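Local atomic coordinates of transcriptional regulator (Pseudomonas aeruginosa, PDB entry 3E7Q), a protein that probably binds cis-regulatory DNA through a helix-turn-helix domain of the TetR family and acts as a transcriptional repressor. Residues P90-F95 with V142-Q147. Numbering follows the deposited sequence.
Sequences PRLSAF and VGVLRQ
Val144 drives its CG2 methyl against the branch point of Leu92, CG2 to Leu92 CG being 3.6 Å, the closest apolar approach between residues 90-95 and 142-147. Val144 leaves its backbone toward 90-95, with CG2 anti to its backbone N, while the Leu92 side chain crosses it obliquely; Leu92 CD2 touches both valine methyls, 3.9 Å from Val144 CG2 and 4.0 Å from Val144 CG1. Leu92 CD1 makes a looser contact, 4.4 Å from Leu145 CD2; Leu145 leaves its backbone pointing away from 90-95 and gets there by its tip. Beside the apolar contact, Arg91 and Gln147 meet at about a right angle, both with extended chains. Arg91 NH1 donates to Gln147 OE1 (3.2 Å, N-H...O angle 152°). The oxygen sits near the guanidinium plane, at its edge, but the donor arrives above the carbonyl plane, and the two flat groups are turned 51° apart. Arg91 CD also lies 3.5 Å from Gln147 OE1. Helices 88-99 and 124-152 run roughly antiparallel here, their local axes 10.3 Å apart at an angle of 146°, within the all-helical C-terminal domain that TetR-family regulators carry behind their DNA-binding head. The amide of Gln147 is held from its other end as well: NE2 donates to the carbonyl of Gly86, in the loop leading into helix 88-99, an arrangement consistent with the amide orientation that leaves OE1 for the arginine. Leu141 and Leu148 of helix 124-152 and Leu166 of helix 159-179 also pack on Leu92, and the Arg91 side chain touches Ile81 of helix 58-82.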
loop_
_atom_site.group_PDB
_atom_site.type_symbol
_atom_site.label_atom_id
_atom_site.label_comp_id
_atom_site.label_asym_id
_atom_site.label_seq_id
_atom_site.Cartn_x
_atom_site.Cartn_y
_atom_site.Cartn_z
ATOM N N PRO B 90 -10.230 14.594 -20.300
ATOM C CA PRO B 90 -10.055 13.396 -21.125
ATOM C C PRO B 90 -8.703 12.649 -20.896
ATOM O O PRO B 90 -8.704 11.425 -20.856
ATOM C CB PRO B 90 -10.202 13.921 -22.550
ATOM C CG PRO B 90 -10.979 15.166 -22.433
ATOM C CD PRO B 90 -10.450 15.774 -21.130
ATOM N N ARG B 91 -7.615 13.404 -20.703
ATOM C CA ARG B 91 -6.287 12.888 -20.327
ATOM C C ARG B 91 -6.277 12.203 -18.943
ATOM O O ARG B 91 -5.713 11.113 -18.790
ATOM C CB ARG B 91 -5.232 14.005 -20.329
ATOM C CG ARG B 91 -4.986 14.697 -21.643
ATOM C CD ARG B 91 -3.814 15.683 -21.600
ATOM N NE ARG B 91 -3.214 15.746 -22.930
ATOM C CZ ARG B 91 -2.532 16.795 -23.430
ATOM N NH1 ARG B 91 -2.300 17.889 -22.694
ATOM N NH2 ARG B 91 -2.068 16.767 -24.692
ATOM N N LEU B 92 -6.904 12.825 -17.944
ATOM C CA LEU B 92 -7.069 12.171 -16.639
ATOM C C LEU B 92 -7.911 10.860 -16.747
ATOM O O LEU B 92 -7.547 9.862 -16.149
ATOM C CB LEU B 92 -7.690 13.093 -15.562
ATOM C CG LEU B 92 -6.824 14.197 -14.947
ATOM C CD1 LEU B 92 -7.683 15.147 -14.227
ATOM C CD2 LEU B 92 -5.675 13.657 -14.055
ATOM N N SER B 93 -9.023 10.898 -17.473
ATOM C CA SER B 93 -9.855 9.700 -17.708
ATOM C C SER B 93 -9.137 8.597 -18.394
ATOM O O SER B 93 -9.356 7.454 -18.068
ATOM C CB SER B 93 -11.096 10.036 -18.532
ATOM O OG SER B 93 -11.737 11.079 -17.871
ATOM N N ALA B 94 -8.290 8.930 -19.349
ATOM C CA ALA B 94 -7.486 7.925 -20.010
ATOM C C ALA B 94 -6.484 7.344 -19.000
ATOM O O ALA B 94 -6.366 6.150 -18.923
ATOM C CB ALA B 94 -6.792 8.497 -21.247
ATOM N N PHE B 95 -5.791 8.184 -18.225
ATOM C CA PHE B 95 -4.957 7.744 -17.097
ATOM C C PHE B 95 -5.678 6.770 -16.166
ATOM O O PHE B 95 -5.146 5.738 -15.878
ATOM C CB PHE B 95 -4.472 8.932 -16.288
ATOM C CG PHE B 95 -3.352 8.638 -15.335
ATOM C CD1 PHE B 95 -2.017 8.951 -15.670
ATOM C CD2 PHE B 95 -3.615 8.171 -14.019
ATOM C CE1 PHE B 95 -0.962 8.701 -14.742
ATOM C CE2 PHE B 95 -2.587 7.921 -13.137
ATOM C CZ PHE B 95 -1.261 8.174 -13.503
ATOM N N VAL B 142 0.939 16.177 -11.961
ATOM C CA VAL B 142 0.934 17.625 -11.751
ATOM C C VAL B 142 0.750 18.401 -13.035
ATOM O O VAL B 142 0.093 19.425 -12.993
ATOM C CB VAL B 142 2.079 18.303 -10.859
ATOM C CG1 VAL B 142 2.832 17.362 -9.955
ATOM C CG2 VAL B 142 2.968 19.324 -11.673
ATOM N N GLY B 143 1.325 17.922 -14.153
ATOM C CA GLY B 143 1.190 18.593 -15.453
ATOM C C GLY B 143 -0.251 18.657 -15.911
ATOM O O GLY B 143 -0.711 19.677 -16.454
ATOM N N VAL B 144 -0.993 17.564 -15.730
ATOM C CA VAL B 144 -2.393 17.571 -16.157
ATOM C C VAL B 144 -3.321 18.298 -15.139
ATOM O O VAL B 144 -4.284 18.913 -15.535
ATOM C CB VAL B 144 -2.902 16.166 -16.710
ATOM C CG1 VAL B 144 -2.453 15.032 -15.943
ATOM C CG2 VAL B 144 -4.432 16.149 -16.811
ATOM N N LEU B 145 -2.997 18.270 -13.848
ATOM C CA LEU B 145 -3.744 19.006 -12.845
ATOM C C LEU B 145 -3.562 20.506 -13.012
ATOM O O LEU B 145 -4.492 21.258 -12.746
ATOM C CB LEU B 145 -3.387 18.558 -11.461
ATOM C CG LEU B 145 -3.865 17.144 -11.146
ATOM C CD1 LEU B 145 -3.244 16.695 -9.854
ATOM C CD2 LEU B 145 -5.388 17.141 -11.106
ATOM N N ARG B 146 -2.390 20.903 -13.518
ATOM C CA ARG B 146 -2.145 22.281 -13.909
ATOM C C ARG B 146 -2.893 22.715 -15.115
ATOM O O ARG B 146 -3.369 23.830 -15.144
ATOM C CB ARG B 146 -0.697 22.513 -14.204
ATOM C CG ARG B 146 0.062 22.539 -12.931
ATOM C CD ARG B 146 1.416 23.100 -13.111
ATOM N NE ARG B 146 1.950 23.231 -11.787
ATOM C CZ ARG B 146 3.213 23.049 -11.483
ATOM N NH1 ARG B 146 4.075 22.726 -12.441
ATOM N NH2 ARG B 146 3.585 23.155 -10.207
ATOM N N GLN B 147 -2.952 21.859 -16.121
ATOM C CA GLN B 147 -3.845 22.084 -17.276
ATOM C C GLN B 147 -5.284 22.260 -16.806
ATOM O O GLN B 147 -5.928 23.229 -17.146
ATOM C CB GLN B 147 -3.731 20.886 -18.229
ATOM C CG GLN B 147 -4.085 21.199 -19.614
ATOM C CD GLN B 147 -4.236 19.979 -20.512
ATOM O OE1 GLN B 147 -3.922 18.860 -20.143
ATOM N NE2 GLN B 147 -4.706 20.216 -21.696
#